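Local coordinates for protein adenosylmethionine-8-amino-7-oxononanoate aminotransferase (Methanocaldococcus jannaschii, PDB 6ZHK) that probably transfers the amino group of S-adenosyl-L-methionine to 8-amino-7-oxononanoate in biotin biosynthesis, as a pyridoxal-phosphate-dependent class-III aminotransferase, at residues Leu371-Leu382 with Ile450-Ile461. Numbering follows the deposited sequence.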
loop_
_atom_site.group_PDB
_atom_site.type_symbol
_atom_site.label_atom_id
_atom_site.label_comp_id
_atom_site.label_asym_id
_atom_site.label_seq_id
_atom_site.Cartn_x
_atom_site.Cartn_y
_atom_site.Cartn_z
ATOM N N LEU A 371 10.844 -12.150 -31.913
ATOM C CA LEU A 371 11.694 -11.138 -32.537
ATOM C C LEU A 371 12.655 -10.501 -31.529
ATOM O O LEU A 371 13.840 -10.302 -31.814
ATOM C CB LEU A 371 10.820 -10.104 -33.261
ATOM C CG LEU A 371 11.592 -8.891 -33.825
ATOM C CD1 LEU A 371 12.532 -9.283 -34.982
ATOM C CD2 LEU A 371 10.677 -7.738 -34.213
ATOM N N PHE A 372 12.134 -10.131 -30.347
ATOM C CA PHE A 372 12.951 -9.572 -29.279
ATOM C C PHE A 372 14.136 -10.497 -28.937
ATOM O O PHE A 372 15.275 -10.052 -28.838
ATOM C CB PHE A 372 12.046 -9.372 -28.039
ATOM C CG PHE A 372 12.644 -8.635 -26.867
ATOM C CD1 PHE A 372 13.529 -7.594 -27.079
ATOM C CD2 PHE A 372 12.313 -8.963 -25.556
ATOM C CE1 PHE A 372 14.020 -6.838 -26.021
ATOM C CE2 PHE A 372 12.853 -8.254 -24.474
ATOM C CZ PHE A 372 13.704 -7.192 -24.713
ATOM N N HIS A 373 13.873 -11.791 -28.745
ATOM C CA HIS A 373 14.948 -12.677 -28.313
ATOM C C HIS A 373 15.984 -12.822 -29.428
ATOM O O HIS A 373 17.179 -12.944 -29.136
ATOM C CB HIS A 373 14.409 -14.044 -27.797
ATOM C CG HIS A 373 13.568 -13.927 -26.562
ATOM N ND1 HIS A 373 12.837 -14.984 -26.052
ATOM C CD2 HIS A 373 13.322 -12.870 -25.744
ATOM C CE1 HIS A 373 12.178 -14.590 -24.958
ATOM N NE2 HIS A 373 12.474 -13.295 -24.726
ATOM N N LYS A 374 15.518 -12.862 -30.680
ATOM C CA LYS A 374 16.394 -12.983 -31.842
ATOM C C LYS A 374 17.296 -11.751 -31.956
ATOM O O LYS A 374 18.504 -11.879 -32.163
ATOM C CB LYS A 374 15.532 -13.209 -33.089
ATOM C CG LYS A 374 16.316 -13.140 -34.390
ATOM C CD LYS A 374 15.537 -13.599 -35.588
ATOM C CE LYS A 374 14.614 -12.574 -36.216
ATOM N NZ LYS A 374 15.215 -11.215 -36.264
ATOM N N GLU A 375 16.744 -10.557 -31.681
ATOM C CA GLU A 375 17.468 -9.286 -31.757
ATOM C C GLU A 375 18.428 -9.036 -30.601
ATOM O O GLU A 375 19.346 -8.218 -30.725
ATOM C CB GLU A 375 16.518 -8.097 -31.939
ATOM C CG GLU A 375 15.732 -8.108 -33.238
ATOM C CD GLU A 375 16.592 -8.039 -34.508
ATOM O OE1 GLU A 375 17.391 -7.089 -34.630
ATOM O OE2 GLU A 375 16.510 -8.992 -35.337
ATOM N N LEU A 376 18.251 -9.736 -29.470
ATOM C CA LEU A 376 19.158 -9.664 -28.335
ATOM C C LEU A 376 20.386 -10.576 -28.524
ATOM O O LEU A 376 21.402 -10.465 -27.802
ATOM C CB LEU A 376 18.378 -10.116 -27.085
ATOM C CG LEU A 376 17.319 -9.156 -26.527
ATOM C CD1 LEU A 376 16.406 -9.908 -25.532
ATOM C CD2 LEU A 376 18.015 -7.966 -25.877
ATOM N N ARG A 377 20.294 -11.546 -29.453
ATOM C CA ARG A 377 21.387 -12.504 -29.546
ATOM C C ARG A 377 22.749 -11.845 -29.776
ATOM O O ARG A 377 23.723 -12.277 -29.181
ATOM C CB ARG A 377 21.122 -13.525 -30.667
ATOM C CG ARG A 377 20.105 -14.591 -30.289
ATOM C CD ARG A 377 20.094 -15.549 -31.456
ATOM N NE ARG A 377 18.735 -15.949 -31.800
ATOM C CZ ARG A 377 18.365 -16.328 -33.028
ATOM N NH1 ARG A 377 19.251 -16.321 -34.017
ATOM N NH2 ARG A 377 17.118 -16.699 -33.272
ATOM N N LYS A 378 22.820 -10.807 -30.631
ATOM C CA LYS A 378 24.089 -10.146 -30.945
ATOM C C LYS A 378 24.765 -9.553 -29.715
ATOM O O LYS A 378 25.964 -9.273 -29.755
ATOM C CB LYS A 378 23.889 -9.066 -32.017
ATOM C CG LYS A 378 22.801 -8.030 -31.682
ATOM C CD LYS A 378 22.805 -6.795 -32.598
ATOM C CE LYS A 378 21.606 -5.874 -32.369
ATOM N NZ LYS A 378 20.317 -6.485 -32.811
ATOM N N LEU A 379 24.013 -9.296 -28.633
ATOM C CA LEU A 379 24.638 -8.670 -27.473
ATOM C C LEU A 379 25.623 -9.640 -26.818
ATOM O O LEU A 379 26.585 -9.221 -26.163
ATOM C CB LEU A 379 23.557 -8.255 -26.459
ATOM C CG LEU A 379 22.590 -7.184 -26.929
ATOM C CD1 LEU A 379 21.409 -7.080 -25.977
ATOM C CD2 LEU A 379 23.277 -5.841 -27.096
ATOM N N LYS A 380 25.381 -10.937 -27.052
ATOM C CA LYS A 380 26.159 -11.994 -26.445
ATOM C C LYS A 380 27.617 -11.890 -26.901
ATOM O O LYS A 380 28.497 -12.233 -26.125
ATOM C CB LYS A 380 25.535 -13.376 -26.709
ATOM C CG LYS A 380 24.549 -13.883 -25.656
ATOM C CD LYS A 380 24.347 -15.390 -25.672
ATOM N N GLU A 381 27.866 -11.340 -28.094
ATOM C CA GLU A 381 29.214 -11.241 -28.660
ATOM C C GLU A 381 30.051 -10.145 -27.999
ATOM O O GLU A 381 31.271 -10.212 -28.060
ATOM C CB GLU A 381 29.234 -10.752 -30.108
ATOM C CG GLU A 381 28.296 -11.444 -31.084
ATOM C CD GLU A 381 27.941 -10.545 -32.266
ATOM O OE1 GLU A 381 28.043 -9.286 -32.132
ATOM O OE2 GLU A 381 27.526 -11.089 -33.323
ATOM N N LEU A 382 29.415 -9.138 -27.381
ATOM C CA LEU A 382 30.143 -7.950 -26.936
ATOM C C LEU A 382 31.050 -8.295 -25.755
ATOM O O LEU A 382 30.663 -9.101 -24.902
ATOM C CB LEU A 382 29.130 -6.904 -26.440
ATOM C CG LEU A 382 28.135 -6.347 -27.444
ATOM C CD1 LEU A 382 27.137 -5.411 -26.730
ATOM C CD2 LEU A 382 28.846 -5.598 -28.573
ATOM N N ILE A 450 11.274 -2.598 -31.099
ATOM C CA ILE A 450 12.122 -3.656 -30.571
ATOM C C ILE A 450 13.482 -3.616 -31.282
ATOM O O ILE A 450 14.515 -3.799 -30.638
ATOM C CB ILE A 450 11.427 -5.025 -30.754
ATOM C CG1 ILE A 450 10.339 -5.253 -29.700
ATOM C CG2 ILE A 450 12.450 -6.137 -30.622
ATOM C CD1 ILE A 450 9.354 -6.376 -30.069
ATOM N N ILE A 451 13.488 -3.463 -32.623
ATOM C CA ILE A 451 14.734 -3.543 -33.394
ATOM C C ILE A 451 15.572 -2.325 -33.049
ATOM O O ILE A 451 16.750 -2.427 -32.786
ATOM C CB ILE A 451 14.447 -3.666 -34.905
ATOM C CG1 ILE A 451 13.856 -5.038 -35.283
ATOM C CG2 ILE A 451 15.675 -3.313 -35.738
ATOM C CD1 ILE A 451 12.908 -5.025 -36.505
ATOM N N TYR A 452 14.918 -1.177 -32.943
ATOM C CA TYR A 452 15.581 0.045 -32.513
ATOM C C TYR A 452 16.258 -0.163 -31.158
ATOM O O TYR A 452 17.395 0.217 -30.952
ATOM C CB TYR A 452 14.626 1.246 -32.494
ATOM C CG TYR A 452 15.345 2.514 -32.113
ATOM C CD1 TYR A 452 16.150 3.183 -33.025
ATOM C CD2 TYR A 452 15.218 3.054 -30.848
ATOM C CE1 TYR A 452 16.877 4.306 -32.680
ATOM C CE2 TYR A 452 15.899 4.212 -30.493
ATOM C CZ TYR A 452 16.735 4.841 -31.412
ATOM O OH TYR A 452 17.433 5.981 -31.089
ATOM N N LEU A 453 15.496 -0.655 -30.179
ATOM C CA LEU A 453 15.971 -0.836 -28.819
ATOM C C LEU A 453 17.206 -1.723 -28.731
ATOM O O LEU A 453 18.134 -1.409 -28.008
ATOM C CB LEU A 453 14.839 -1.455 -27.976
ATOM C CG LEU A 453 15.223 -1.966 -26.575
ATOM C CD1 LEU A 453 15.624 -0.777 -25.667
ATOM C CD2 LEU A 453 13.994 -2.633 -25.967
ATOM N N CYS A 454 17.186 -2.855 -29.427
ATOM C CA CYS A 454 18.299 -3.785 -29.333
ATOM C C CYS A 454 19.549 -3.261 -30.061
ATOM O O CYS A 454 20.671 -3.436 -29.581
ATOM C CB CYS A 454 17.816 -5.120 -29.899
ATOM S SG CYS A 454 16.538 -5.941 -28.871
ATOM N N ASP A 455 19.356 -2.586 -31.221
ATOM C CA ASP A 455 20.477 -1.943 -31.902
ATOM C C ASP A 455 21.030 -0.819 -31.023
ATOM O O ASP A 455 22.238 -0.640 -30.926
ATOM C CB ASP A 455 20.038 -1.295 -33.224
ATOM C CG ASP A 455 19.872 -2.258 -34.384
ATOM O OD1 ASP A 455 20.362 -3.392 -34.300
ATOM O OD2 ASP A 455 19.232 -1.875 -35.355
ATOM N N ALA A 456 20.162 -0.041 -30.358
ATOM C CA ALA A 456 20.701 1.018 -29.508
ATOM C C ALA A 456 21.428 0.442 -28.291
ATOM O O ALA A 456 22.396 1.045 -27.797
ATOM C CB ALA A 456 19.577 1.919 -29.019
ATOM N N LEU A 457 20.948 -0.702 -27.773
ATOM C CA LEU A 457 21.619 -1.272 -26.605
ATOM C C LEU A 457 23.028 -1.768 -26.979
ATOM O O LEU A 457 24.013 -1.599 -26.231
ATOM C CB LEU A 457 20.736 -2.391 -26.029
ATOM C CG LEU A 457 21.192 -3.027 -24.711
ATOM C CD1 LEU A 457 21.386 -1.996 -23.591
ATOM C CD2 LEU A 457 20.240 -4.116 -24.267
ATOM N N TYR A 458 23.102 -2.391 -28.146
ATOM C CA TYR A 458 24.376 -2.845 -28.704
ATOM C C TYR A 458 25.398 -1.690 -28.761
ATOM O O TYR A 458 26.497 -1.798 -28.234
ATOM C CB TYR A 458 24.122 -3.505 -30.066
ATOM C CG TYR A 458 25.365 -4.027 -30.764
ATOM C CD1 TYR A 458 26.167 -3.223 -31.574
ATOM C CD2 TYR A 458 25.719 -5.368 -30.637
ATOM C CE1 TYR A 458 27.285 -3.749 -32.230
ATOM C CE2 TYR A 458 26.823 -5.907 -31.289
ATOM C CZ TYR A 458 27.619 -5.094 -32.078
ATOM O OH TYR A 458 28.696 -5.679 -32.698
ATOM N N GLU A 459 25.017 -0.560 -29.328
ATOM C CA GLU A 459 25.861 0.621 -29.423
ATOM C C GLU A 459 26.096 1.235 -28.041
ATOM O O GLU A 459 27.185 1.732 -27.756
ATOM C CB GLU A 459 25.132 1.720 -30.198
ATOM C CG GLU A 459 24.901 1.439 -31.668
ATOM C CD GLU A 459 24.030 2.503 -32.320
ATOM O OE1 GLU A 459 23.668 3.513 -31.644
ATOM O OE2 GLU A 459 23.764 2.362 -33.527
ATOM N N ALA A 460 25.075 1.248 -27.166
ATOM C CA ALA A 460 25.222 1.901 -25.874
ATOM C C ALA A 460 26.272 1.176 -25.033
ATOM O O ALA A 460 27.033 1.819 -24.297
ATOM C CB ALA A 460 23.859 1.952 -25.183
ATOM N N ILE A 461 26.271 -0.166 -25.146
ATOM C CA ILE A 461 27.174 -0.977 -24.356
ATOM C C ILE A 461 28.585 -0.721 -24.878
ATOM O O ILE A 461 29.483 -0.584 -24.068
ATOM C CB ILE A 461 26.744 -2.447 -24.387
ATOM C CG1 ILE A 461 25.433 -2.632 -23.594
ATOM C CG2 ILE A 461 27.857 -3.333 -23.853
ATOM C CD1 ILE A 461 24.898 -4.065 -23.730
HETATM O O HOH W 1 18.093 -5.099 -33.160
#
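Lys378 reaches across to Asp455 of helix 447-463 with an ammonium group that has partners on both segments. Its NZ lies 3.4 Å from Asp455 OD1 in a long salt bridge, meets a lone pair of Glu375 O at 2.9 Å, within the plane of that carbonyl, and donates a hydrogen bond to a water that in turn reaches Glu375 OE1 and Ile451 O. CG sits between the backbone N and carbonyl carbon (chi1 54°), and the final bend (chi4 -69°) folds NZ back onto the preceding turn. The long methylene chain suits this place, since CD packs against Tyr458 CD2 at 3.8 Å. Replacing this lysine by an alanine is likely to leave Asp455 without its cationic mate and the water without a donor, and to strip one neighbour from the tyrosine ring. Over one face of that ring lies Leu382 CD2, 3.8 Å from the Tyr458 centroid, a CH-pi contact. On the buried side of the charges, where the nearly parallel axes of 371-376 and 450-461 approach to 9.4 Å, small Cys454 fits between Glu375 and Phe372: its SG meets Glu375 CB at 3.7 Å and the edge of the Phe372 ring, one face of which is covered by Leu376 CD1 of the same segment. Branched Ile450 sets CG2 against Phe372 CA, while Leu379 CD1 meets Leu457 CD2 at 3.6 Å. These apolar groups continue into the core of the C-terminal part of the chain, where Phe372 and Leu376 rest on Leu439 and Leu457 on Ile437 of strand 436-439, with helix 415-425 also packing against Leu457.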